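Local coordinates for uncharacterized protein (Bacteroides ovatus, PDB 4IRT) that is of unknown function but has a beta-propeller fold with BNR repeat-like sequence and may be a neuraminidase, at residues Cys248-Thr254 and Ala267-Arg271. Sequence-based numbering, arbitrary orientation.
Sequences CELINQT and ATYWR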
loop_
_atom_site.group_PDB
_atom_site.type_symbol
_atom_site.label_atom_id
_atom_site.label_comp_id
_atom_site.label_asym_id
_atom_site.label_seq_id
_atom_site.Cartn_x
_atom_site.Cartn_y
_atom_site.Cartn_z
ATOM N N CYS A 248 21.708 -0.204 6.114
ATOM C CA CYS A 248 21.379 -1.602 6.322
ATOM C C CYS A 248 20.369 -2.121 5.317
ATOM O O CYS A 248 19.703 -3.156 5.564
ATOM C CB CYS A 248 20.956 -1.891 7.779
ATOM S SG CYS A 248 19.328 -1.295 8.232
ATOM N N GLU A 249 20.267 -1.423 4.188
ATOM C CA GLU A 249 19.374 -1.790 3.077
ATOM C C GLU A 249 17.891 -1.759 3.495
ATOM O O GLU A 249 17.061 -2.499 2.970
ATOM C CB GLU A 249 19.726 -3.180 2.546
ATOM C CG GLU A 249 21.163 -3.409 2.183
ATOM C CD GLU A 249 21.717 -2.465 1.125
ATOM O OE1 GLU A 249 20.964 -1.715 0.448
ATOM O OE2 GLU A 249 22.959 -2.519 0.946
ATOM N N LEU A 250 17.573 -0.923 4.470
ATOM C CA LEU A 250 16.204 -0.710 4.878
ATOM C C LEU A 250 15.473 0.060 3.780
ATOM O O LEU A 250 15.926 1.117 3.340
ATOM C CB LEU A 250 16.148 0.073 6.179
ATOM C CG LEU A 250 14.738 0.405 6.656
ATOM C CD1 LEU A 250 13.957 -0.840 7.020
ATOM C CD2 LEU A 250 14.814 1.401 7.797
ATOM N N ILE A 251 14.369 -0.508 3.331
ATOM C CA ILE A 251 13.612 0.037 2.200
ATOM C C ILE A 251 12.523 0.944 2.728
ATOM O O ILE A 251 12.113 0.849 3.896
ATOM C CB ILE A 251 13.049 -1.108 1.317
ATOM C CG1 ILE A 251 12.427 -0.618 -0.010
ATOM C CG2 ILE A 251 12.059 -1.946 2.097
ATOM C CD1 ILE A 251 13.385 0.109 -0.926
ATOM N N ASN A 252 12.095 1.867 1.876
ATOM C CA ASN A 252 10.994 2.774 2.189
ATOM C C ASN A 252 9.735 2.460 1.382
ATOM O O ASN A 252 9.837 1.939 0.275
ATOM C CB ASN A 252 11.387 4.228 1.913
ATOM C CG ASN A 252 11.952 4.432 0.532
ATOM O OD1 ASN A 252 13.065 4.032 0.244
ATOM N ND2 ASN A 252 11.173 5.058 -0.346
ATOM N N GLN A 253 8.592 2.779 1.996
ATOM C CA GLN A 253 7.252 2.733 1.421
ATOM C C GLN A 253 6.847 1.275 1.206
ATOM O O GLN A 253 6.913 0.775 0.087
ATOM C CB GLN A 253 7.210 3.538 0.122
ATOM C CG GLN A 253 5.835 3.725 -0.452
ATOM C CD GLN A 253 5.831 4.737 -1.564
ATOM O OE1 GLN A 253 6.730 4.757 -2.393
ATOM N NE2 GLN A 253 4.801 5.551 -1.610
ATOM N N THR A 254 6.475 0.594 2.287
ATOM C CA THR A 254 6.087 -0.810 2.203
ATOM C C THR A 254 4.599 -0.900 2.550
ATOM O O THR A 254 3.777 -0.241 1.898
ATOM C CB THR A 254 6.983 -1.737 3.052
ATOM O OG1 THR A 254 6.922 -1.351 4.436
ATOM C CG2 THR A 254 8.437 -1.675 2.556
ATOM N N ALA A 267 5.483 -5.032 7.398
ATOM C CA ALA A 267 6.277 -5.901 6.520
ATOM C C ALA A 267 7.265 -5.079 5.707
ATOM O O ALA A 267 6.908 -4.072 5.085
ATOM C CB ALA A 267 5.373 -6.693 5.598
ATOM N N THR A 268 8.524 -5.491 5.739
ATOM C CA THR A 268 9.577 -4.770 5.071
ATOM C C THR A 268 10.783 -5.673 4.894
ATOM O O THR A 268 10.664 -6.912 4.983
ATOM C CB THR A 268 9.941 -3.431 5.804
ATOM O OG1 THR A 268 10.852 -2.687 5.007
ATOM C CG2 THR A 268 10.589 -3.692 7.184
ATOM N N TYR A 269 11.935 -5.063 4.568
ATOM C CA TYR A 269 13.187 -5.793 4.491
ATOM C C TYR A 269 14.407 -4.938 4.872
ATOM O O TYR A 269 14.367 -3.715 4.822
ATOM C CB TYR A 269 13.393 -6.484 3.131
ATOM C CG TYR A 269 13.533 -5.600 1.883
ATOM C CD1 TYR A 269 14.704 -4.887 1.632
ATOM C CD2 TYR A 269 12.507 -5.526 0.951
ATOM C CE1 TYR A 269 14.839 -4.103 0.494
ATOM C CE2 TYR A 269 12.617 -4.746 -0.216
ATOM C CZ TYR A 269 13.772 -4.032 -0.432
ATOM O OH TYR A 269 13.923 -3.262 -1.562
ATOM N N TRP A 270 15.455 -5.620 5.315
ATOM C CA TRP A 270 16.768 -5.038 5.592
ATOM C C TRP A 270 17.785 -6.184 5.793
ATOM O O TRP A 270 17.399 -7.338 5.968
ATOM C CB TRP A 270 16.701 -4.074 6.805
ATOM C CG TRP A 270 16.461 -4.769 8.161
ATOM C CD1 TRP A 270 17.401 -5.384 8.948
ATOM C CD2 TRP A 270 15.229 -4.832 8.894
ATOM N NE1 TRP A 270 16.822 -5.860 10.102
ATOM C CE2 TRP A 270 15.492 -5.539 10.094
ATOM C CE3 TRP A 270 13.944 -4.341 8.670
ATOM C CZ2 TRP A 270 14.507 -5.785 11.034
ATOM C CZ3 TRP A 270 12.953 -4.619 9.616
ATOM C CH2 TRP A 270 13.242 -5.320 10.765
ATOM N N ARG A 271 19.082 -5.867 5.777
ATOM C CA ARG A 271 20.128 -6.901 5.925
ATOM C C ARG A 271 20.574 -7.158 7.368
ATOM O O ARG A 271 20.447 -6.302 8.258
ATOM C CB ARG A 271 21.373 -6.586 5.077
ATOM C CG ARG A 271 22.221 -5.403 5.545
ATOM C CD ARG A 271 23.510 -5.264 4.717
ATOM N NE ARG A 271 24.221 -4.051 5.131
ATOM C CZ ARG A 271 25.039 -3.970 6.182
ATOM N NH1 ARG A 271 25.294 -5.035 6.936
ATOM N NH2 ARG A 271 25.587 -2.802 6.521
HETATM O O HOH W 1 24.435 -1.938 3.192
HETATM O O HOH W 2 10.860 -0.375 6.098
#
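R271 N and T254 OG1 pin the two ends of this contact, in which the loop entering one blade of the beta-propeller runs along strand 264-271 in nearly the opposite direction. R271 N donates to C248 O at 2.8 Å, almost straight with 174° at the hydrogen, and T254 OG1 donates to A267 O, also at 2.8 Å. The T254 hydroxyl gets there because chi1 (60°) sets it between its backbone N and carbonyl carbon. Between these ends water takes over: one molecule donates to I251 O and is hydrogen-bonded to T268 OG1. At the R271 end a second water spans the gap between E249 OE2 and R271 NE, whose charged groups are not in direct contact. The carboxylate is anchored on T303 and the backbone of L304, while R271 NH2 reaches back to N247 O. A CA-H...O contact from L250 CA to Y269 O is the other backbone link. Outward from there, I251 lies over one face of the Y269 ring, CG2 3.6 Å from its centroid and only 7° off the normal, a CH-pi contact. On the neighbouring blade's side, I209 packs on T268 and W270. L250 runs alongside W270, pointing the same way, and its CD1 meets W270 CE3 at 3.9 Å. C248 SG sits oblique to the indole, 5.1 Å from the centroid of the five-membered ring of W270.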